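Local coordinates for ESXA (PDB 3ZBH), which is of unknown function but, as an ESAT-6-like WXG100 protein, is probably a small helical substrate of a type VII secretion system, at the interface of chains A and B. Numbering follows the deposited sequence. Chains: chain A/B, ESXA.

Contact 1: the interface of chains A and B. Residues chain A 64, 67-68, 71; chain B 58, 61-62, 65.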
loop_
_atom_site.group_PDB
_atom_site.type_symbol
_atom_site.label_atom_id
_atom_site.label_comp_id
_atom_site.label_asym_id
_atom_site.label_seq_id
_atom_site.Cartn_x
_atom_site.Cartn_y
_atom_site.Cartn_z
ATOM N N SER A 64 8.671 5.678 -2.102
ATOM C CA SER A 64 8.770 4.198 -1.991
ATOM C C SER A 64 7.536 3.447 -2.446
ATOM O O SER A 64 7.656 2.390 -3.063
ATOM C CB SER A 64 9.173 3.790 -0.585
ATOM O OG SER A 64 10.414 4.397 -0.281
ATOM N N LYS A 67 7.357 3.603 -6.315
ATOM C CA LYS A 67 8.324 2.619 -6.818
ATOM C C LYS A 67 7.768 1.190 -6.721
ATOM O O LYS A 67 7.872 0.411 -7.680
ATOM C CB LYS A 67 9.650 2.708 -6.073
ATOM C CG LYS A 67 10.598 3.753 -6.639
ATOM C CD LYS A 67 12.052 3.502 -6.251
ATOM C CE LYS A 67 12.439 4.173 -4.936
ATOM N NZ LYS A 67 12.395 5.668 -4.955
ATOM N N MET A 68 7.165 0.862 -5.578
ATOM C CA MET A 68 6.552 -0.472 -5.410
ATOM C C MET A 68 5.496 -0.743 -6.464
ATOM O O MET A 68 5.502 -1.795 -7.074
ATOM C CB MET A 68 5.964 -0.659 -3.996
ATOM C CG MET A 68 5.381 -2.052 -3.767
ATOM S SD MET A 68 6.723 -3.245 -3.542
ATOM C CE MET A 68 7.207 -2.941 -1.832
ATOM N N LEU A 71 7.390 -1.502 -9.671
ATOM C CA LEU A 71 7.973 -2.843 -9.563
ATOM C C LEU A 71 6.951 -3.965 -9.768
ATOM O O LEU A 71 7.195 -4.891 -10.568
ATOM C CB LEU A 71 8.736 -3.009 -8.236
ATOM C CG LEU A 71 9.511 -4.308 -8.015
ATOM C CD1 LEU A 71 10.644 -4.450 -9.046
ATOM C CD2 LEU A 71 10.041 -4.385 -6.587
ATOM N N TYR B 58 12.387 -5.320 -3.969
ATOM C CA TYR B 58 11.307 -5.528 -3.010
ATOM C C TYR B 58 11.770 -5.320 -1.564
ATOM O O TYR B 58 11.195 -4.494 -0.815
ATOM C CB TYR B 58 10.687 -6.924 -3.181
ATOM C CG TYR B 58 9.648 -7.184 -2.124
ATOM C CD1 TYR B 58 8.477 -6.446 -2.116
ATOM C CD2 TYR B 58 9.859 -8.126 -1.100
ATOM C CE1 TYR B 58 7.507 -6.633 -1.150
ATOM C CE2 TYR B 58 8.874 -8.347 -0.131
ATOM C CZ TYR B 58 7.709 -7.585 -0.159
ATOM O OH TYR B 58 6.724 -7.721 0.782
ATOM N N LEU B 61 12.385 -1.811 -0.443
ATOM C CA LEU B 61 11.226 -0.957 -0.264
ATOM C C LEU B 61 10.373 -1.355 0.930
ATOM O O LEU B 61 9.660 -0.530 1.504
ATOM C CB LEU B 61 10.357 -0.986 -1.519
ATOM C CG LEU B 61 10.998 -0.408 -2.779
ATOM C CD1 LEU B 61 10.096 -0.687 -3.970
ATOM C CD2 LEU B 61 11.253 1.084 -2.618
ATOM N N ARG B 62 10.429 -2.625 1.282
ATOM C CA ARG B 62 9.589 -3.168 2.339
ATOM C C ARG B 62 9.684 -2.373 3.657
ATOM O O ARG B 62 8.664 -2.121 4.278
ATOM C CB ARG B 62 9.917 -4.640 2.557
ATOM C CG ARG B 62 8.833 -5.426 3.305
ATOM C CD ARG B 62 9.393 -6.815 3.638
ATOM N NE ARG B 62 8.451 -7.616 4.403
ATOM C CZ ARG B 62 8.375 -7.630 5.733
ATOM N NH1 ARG B 62 9.181 -6.863 6.480
ATOM N NH2 ARG B 62 7.477 -8.406 6.321
ATOM N N PHE B 65 7.352 0.537 3.860
ATOM C CA PHE B 65 5.965 0.167 4.094
ATOM C C PHE B 65 5.698 -0.057 5.581
ATOM O O PHE B 65 4.641 0.319 6.066
ATOM C CB PHE B 65 5.545 -1.064 3.238
ATOM C CG PHE B 65 5.240 -0.717 1.796
ATOM C CD1 PHE B 65 6.218 -0.200 0.960
ATOM C CD2 PHE B 65 3.952 -0.877 1.286
ATOM C CE1 PHE B 65 5.928 0.152 -0.357
ATOM C CE2 PHE B 65 3.662 -0.537 -0.028
ATOM C CZ PHE B 65 4.645 -0.011 -0.852
#
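A:Met68 on helix 49-97 faces B:Leu61 and B:Phe65 on helix 48-95, and the backbones of both segments stay helical, although B:Leu61 departs from its neighbours with phi -94° and psi -27°. The A:Met68 side chain packs among B:Tyr58, B:Leu61 and B:Phe65 on the partner helix. Its CG stands anti to the backbone N (chi1 -177°), and the bends at the next two torsions bring the sulfur and methyl round towards B:Tyr58. A:Met68 CB touches the rim of B:Phe65, 3.5 Å from CZ, and the methyl CE of A:Met68 turns above the ring near CE1. A:Met68 CE also lies 3.7 Å from B:Leu61 CB and at the same distance from B:Tyr58 CD1, while SD sits in the plane of the tyrosine ring, at its edge. B:Leu61 points the opposite way, sliding past A:Met68 towards the chain A backbone. B:Leu61 CD1 comes 3.7 Å from A:Met68 N, and the other branch, B:Leu61 CD2, lies 3.9 Å from the carbonyl O of A:Ser64. A:Lys67 crosses this leucine at about a right angle, A:Lys67 CB lying 4.0 Å from B:Leu61 CD1. On the neighbouring turn, A:Leu71 CD2 packs 3.6 Å from the backbone N of B:Tyr58. The interlocked methionine and leucine each cover backbone or aromatic surface of the other chain, and this apolar packing probably helps hold the two long helices together in the paired hairpins of the deposited assembly.

Contact 2: the interface of chains A and B. Residues chain A 31, 34-35, 38; chain B 20, 24, 27, 72.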
loop_
_atom_site.group_PDB
_atom_site.type_symbol
_atom_site.label_atom_id
_atom_site.label_comp_id
_atom_site.label_asym_id
_atom_site.label_seq_id
_atom_site.Cartn_x
_atom_site.Cartn_y
_atom_site.Cartn_z
ATOM N N LEU A 31 -4.180 2.818 -2.955
ATOM C CA LEU A 31 -3.784 3.213 -1.590
ATOM C C LEU A 31 -3.149 4.608 -1.544
ATOM O O LEU A 31 -3.550 5.434 -0.722
ATOM C CB LEU A 31 -2.814 2.192 -0.995
ATOM C CG LEU A 31 -2.265 2.468 0.411
ATOM C CD1 LEU A 31 -3.400 2.647 1.421
ATOM C CD2 LEU A 31 -1.362 1.312 0.809
ATOM N N ARG A 34 -5.782 7.208 -1.830
ATOM C CA ARG A 34 -6.552 7.392 -0.607
ATOM C C ARG A 34 -5.734 8.175 0.443
ATOM O O ARG A 34 -6.270 9.066 1.123
ATOM C CB ARG A 34 -7.098 6.056 -0.069
ATOM C CG ARG A 34 -8.154 5.396 -0.976
ATOM C CD ARG A 34 -8.889 4.249 -0.314
ATOM N NE ARG A 34 -7.964 3.240 0.242
ATOM C CZ ARG A 34 -7.494 2.206 -0.452
ATOM N NH1 ARG A 34 -7.854 2.043 -1.730
ATOM N NH2 ARG A 34 -6.655 1.355 0.116
ATOM N N LEU A 35 -4.443 7.859 0.560
ATOM C CA LEU A 35 -3.556 8.502 1.550
ATOM C C LEU A 35 -3.295 9.987 1.191
ATOM O O LEU A 35 -3.187 10.844 2.058
ATOM C CB LEU A 35 -2.231 7.750 1.612
ATOM C CG LEU A 35 -2.296 6.382 2.321
ATOM C CD1 LEU A 35 -0.883 5.829 2.441
ATOM C CD2 LEU A 35 -2.997 6.500 3.679
ATOM N N MET A 38 -6.381 11.743 2.326
ATOM C CA MET A 38 -6.300 11.781 3.793
ATOM C C MET A 38 -5.287 12.821 4.315
ATOM O O MET A 38 -5.593 13.550 5.257
ATOM C CB MET A 38 -6.008 10.377 4.339
ATOM C CG MET A 38 -7.171 9.405 4.174
ATOM S SD MET A 38 -6.697 7.654 4.215
ATOM C CE MET A 38 -6.015 7.574 5.876
ATOM N N GLN B 20 -10.088 5.871 9.273
ATOM C CA GLN B 20 -9.440 5.713 7.965
ATOM C C GLN B 20 -7.958 5.445 8.105
ATOM O O GLN B 20 -7.406 4.555 7.429
ATOM C CB GLN B 20 -9.613 6.960 7.119
ATOM C CG GLN B 20 -11.038 7.290 6.727
ATOM C CD GLN B 20 -11.031 8.421 5.733
ATOM O OE1 GLN B 20 -10.982 8.191 4.524
ATOM N NE2 GLN B 20 -10.993 9.644 6.231
ATOM N N GLU B 24 -6.215 2.082 6.901
ATOM C CA GLU B 24 -5.148 2.059 5.904
ATOM C C GLU B 24 -3.865 1.444 6.470
ATOM O O GLU B 24 -3.130 0.788 5.739
ATOM C CB GLU B 24 -4.917 3.439 5.246
ATOM C CG GLU B 24 -6.114 4.018 4.470
ATOM C CD GLU B 24 -6.740 3.076 3.420
ATOM O OE1 GLU B 24 -6.149 2.040 3.026
ATOM O OE2 GLU B 24 -7.865 3.366 2.973
ATOM N N ASN B 27 -4.473 -2.267 5.886
ATOM C CA ASN B 27 -4.239 -2.530 4.482
ATOM C C ASN B 27 -2.768 -2.614 4.079
ATOM O O ASN B 27 -2.427 -3.443 3.233
ATOM C CB ASN B 27 -4.966 -1.516 3.587
ATOM C CG ASN B 27 -6.478 -1.583 3.736
ATOM O OD1 ASN B 27 -7.026 -2.616 4.081
ATOM N ND2 ASN B 27 -7.145 -0.472 3.498
ATOM N N LEU B 72 0.725 5.727 10.082
ATOM C CA LEU B 72 -0.715 5.810 9.958
ATOM C C LEU B 72 -1.392 5.453 11.277
ATOM O O LEU B 72 -2.355 6.069 11.651
ATOM C CB LEU B 72 -1.238 4.888 8.845
ATOM C CG LEU B 72 -0.692 5.176 7.417
ATOM C CD1 LEU B 72 -1.069 4.041 6.476
ATOM C CD2 LEU B 72 -1.066 6.547 6.840
#
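Helix 11-45, the first arm of the WXG100 helical hairpin, meets its counterpart from the other chain here through a salt bridge flanked by apolar side chains. A:Arg34 grips the carboxylate of B:Glu24 side-on with two nitrogens, one to each oxygen. A:Arg34 NE donates to B:Glu24 OE2 over 2.7 Å, and A:Arg34 NH2 to B:Glu24 OE1 over 3.0 Å, this second bond nearly straight at 167°. Both oxygens lie close to the guanidinium plane, but the carboxylate is turned 32° from it: OE2 is met from above its plane and OE1 obliquely on the syn side. B:Glu24 bends at chi2 (-52°), which folds the carboxylate round towards the arginine. From the opposite face of the carboxylate, B:Asn27 ND2 donates to B:Glu24 OE1 over 2.7 Å, so this oxygen accepts from both chains, and the bond within chain B helps fix the rotation of the carboxylate. The aliphatic part of the glutamate is also packed. A:Met38 SD lies 3.7 Å from B:Glu24 CG, and A:Met38 CE reaches the backbone of B:Gln20, 3.6 Å from its carbonyl carbon C. A:Leu35 CD2 touches B:Glu24 CB on one hand and B:Leu72 CD2, at 3.7 Å, on the other. Because B:Leu72 belongs to helix 48-95, A:Leu35 packs against both arms of the partner hairpin, while the salt bridge joins the two first helices beside this apolar contact.

Contact 3: the interface of chains A and B. Residues chain A 28, 31, 64-65, 68; chain B 28, 64-65, 68.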
loop_
_atom_site.group_PDB
_atom_site.type_symbol
_atom_site.label_atom_id
_atom_site.label_comp_id
_atom_site.label_asym_id
_atom_site.label_seq_id
_atom_site.Cartn_x
_atom_site.Cartn_y
_atom_site.Cartn_z
ATOM N N VAL A 28 -1.728 -0.745 -4.680
ATOM C CA VAL A 28 -0.743 0.216 -4.176
ATOM C C VAL A 28 -1.036 1.623 -4.714
ATOM O O VAL A 28 -0.982 2.604 -3.973
ATOM C CB VAL A 28 0.726 -0.185 -4.476
ATOM C CG1 VAL A 28 1.684 0.926 -4.084
ATOM C CG2 VAL A 28 1.120 -1.475 -3.723
ATOM N N LEU A 31 -4.180 2.818 -2.955
ATOM C CA LEU A 31 -3.784 3.213 -1.590
ATOM C C LEU A 31 -3.149 4.608 -1.544
ATOM O O LEU A 31 -3.550 5.434 -0.722
ATOM C CB LEU A 31 -2.814 2.192 -0.995
ATOM C CG LEU A 31 -2.265 2.468 0.411
ATOM C CD1 LEU A 31 -3.400 2.647 1.421
ATOM C CD2 LEU A 31 -1.362 1.312 0.809
ATOM N N SER A 64 8.671 5.678 -2.102
ATOM C CA SER A 64 8.770 4.198 -1.991
ATOM C C SER A 64 7.536 3.447 -2.446
ATOM O O SER A 64 7.656 2.390 -3.063
ATOM C CB SER A 64 9.173 3.790 -0.585
ATOM O OG SER A 64 10.414 4.397 -0.281
ATOM N N PHE A 65 6.353 3.985 -2.144
ATOM C CA PHE A 65 5.091 3.422 -2.610
ATOM C C PHE A 65 4.913 3.502 -4.124
ATOM O O PHE A 65 4.434 2.546 -4.745
ATOM C CB PHE A 65 3.900 4.075 -1.892
ATOM C CG PHE A 65 3.677 3.533 -0.498
ATOM C CD1 PHE A 65 4.685 3.623 0.454
ATOM C CD2 PHE A 65 2.479 2.935 -0.155
ATOM C CE1 PHE A 65 4.517 3.092 1.730
ATOM C CE2 PHE A 65 2.294 2.422 1.131
ATOM C CZ PHE A 65 3.326 2.491 2.063
ATOM N N MET A 68 7.165 0.862 -5.578
ATOM C CA MET A 68 6.552 -0.472 -5.410
ATOM C C MET A 68 5.496 -0.743 -6.464
ATOM O O MET A 68 5.502 -1.795 -7.074
ATOM C CB MET A 68 5.964 -0.659 -3.996
ATOM C CG MET A 68 5.381 -2.052 -3.767
ATOM S SD MET A 68 6.723 -3.245 -3.542
ATOM C CE MET A 68 7.207 -2.941 -1.832
ATOM N N VAL B 28 -1.906 -1.767 4.665
ATOM C CA VAL B 28 -0.457 -1.822 4.413
ATOM C C VAL B 28 0.172 -3.140 4.893
ATOM O O VAL B 28 0.895 -3.786 4.123
ATOM C CB VAL B 28 0.328 -0.591 5.004
ATOM C CG1 VAL B 28 1.855 -0.787 4.948
ATOM C CG2 VAL B 28 -0.054 0.658 4.248
ATOM N N SER B 64 10.023 0.655 4.253
ATOM C CA SER B 64 9.330 1.930 4.189
ATOM C C SER B 64 7.825 1.706 4.301
ATOM O O SER B 64 7.099 2.578 4.756
ATOM C CB SER B 64 9.672 2.643 2.887
ATOM O OG SER B 64 11.021 3.083 2.934
ATOM N N PHE B 65 7.352 0.537 3.860
ATOM C CA PHE B 65 5.965 0.167 4.094
ATOM C C PHE B 65 5.698 -0.057 5.581
ATOM O O PHE B 65 4.641 0.319 6.066
ATOM C CB PHE B 65 5.545 -1.064 3.238
ATOM C CG PHE B 65 5.240 -0.717 1.796
ATOM C CD1 PHE B 65 6.218 -0.200 0.960
ATOM C CD2 PHE B 65 3.952 -0.877 1.286
ATOM C CE1 PHE B 65 5.928 0.152 -0.357
ATOM C CE2 PHE B 65 3.662 -0.537 -0.028
ATOM C CZ PHE B 65 4.645 -0.011 -0.852
ATOM N N MET B 68 5.360 3.263 7.079
ATOM C CA MET B 68 4.067 3.868 6.774
ATOM C C MET B 68 3.008 3.314 7.726
ATOM O O MET B 68 2.163 4.039 8.218
ATOM C CB MET B 68 3.674 3.608 5.325
ATOM C CG MET B 68 2.364 4.268 4.933
ATOM S SD MET B 68 2.527 6.068 4.762
ATOM C CE MET B 68 3.191 6.148 3.098
HETATM O O HOH W 1 11.765 5.470 2.295
#
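A two-fold symmetric, mainly aromatic and apolar interface joins two copies of the WXG100 helical hairpin, bringing the second helices together in a homodimer that the structure alone does not prove to be the biological one. The phenyl rings of A:Phe65 and B:Phe65 approach from opposite directions and stack face to face, their planes 7° apart and their centroids separated by 3.7 Å. CZ of B:Phe65 lies over the centre of the A:Phe65 ring, whereas CZ of A:Phe65 is displaced towards the rim of its partner. The opposite face of A:Phe65 is taken by B:Met68, whose methyl CE makes a CH-pi contact 3.9 Å from the ring centroid and so leaves the ring sandwiched between this methyl and the other phenylalanine. With chi1 at -177°, the chain of B:Met68 sets off opposite its backbone N, and bends at the next two torsions bring the methyl CE over the face. B:Met68 CB touches the rim, 3.5 Å from A:Phe65 CZ. A:Leu31 CD2 meets the edge of A:Phe65 in plane, and this same methyl lies 3.7 Å from B:Val28 CG2, tying the first helices into the packing. Beside the rings, A:Ser64 and B:Ser64 face each other, their CB atoms 3.7 Å apart. A water joins their hydroxyls, its O 3.1 Å from A:Ser64 OG and 2.6 Å from B:Ser64 OG, giving this margin of the aromatic stack a polar bridge.

Contact 3 lies between the other two, its C-alpha centre about 6 Å from that of contact 1 and about 10 Å from that of contact 2, while contacts 1 and 2 are about 16 Å apart. Contacts 1 and 3 share A:Ser64, A:Met68 and B:Phe65, making them one continuous strip along the second helices. A:Leu31 belongs to both contacts 2 and 3 and carries the packing onto the first helices. Contacts 1 and 2 recur with the chains exchanged, and since contact 1 uses second helices and contact 2 mainly first helices, both arms of each hairpin take part in the deposited assembly.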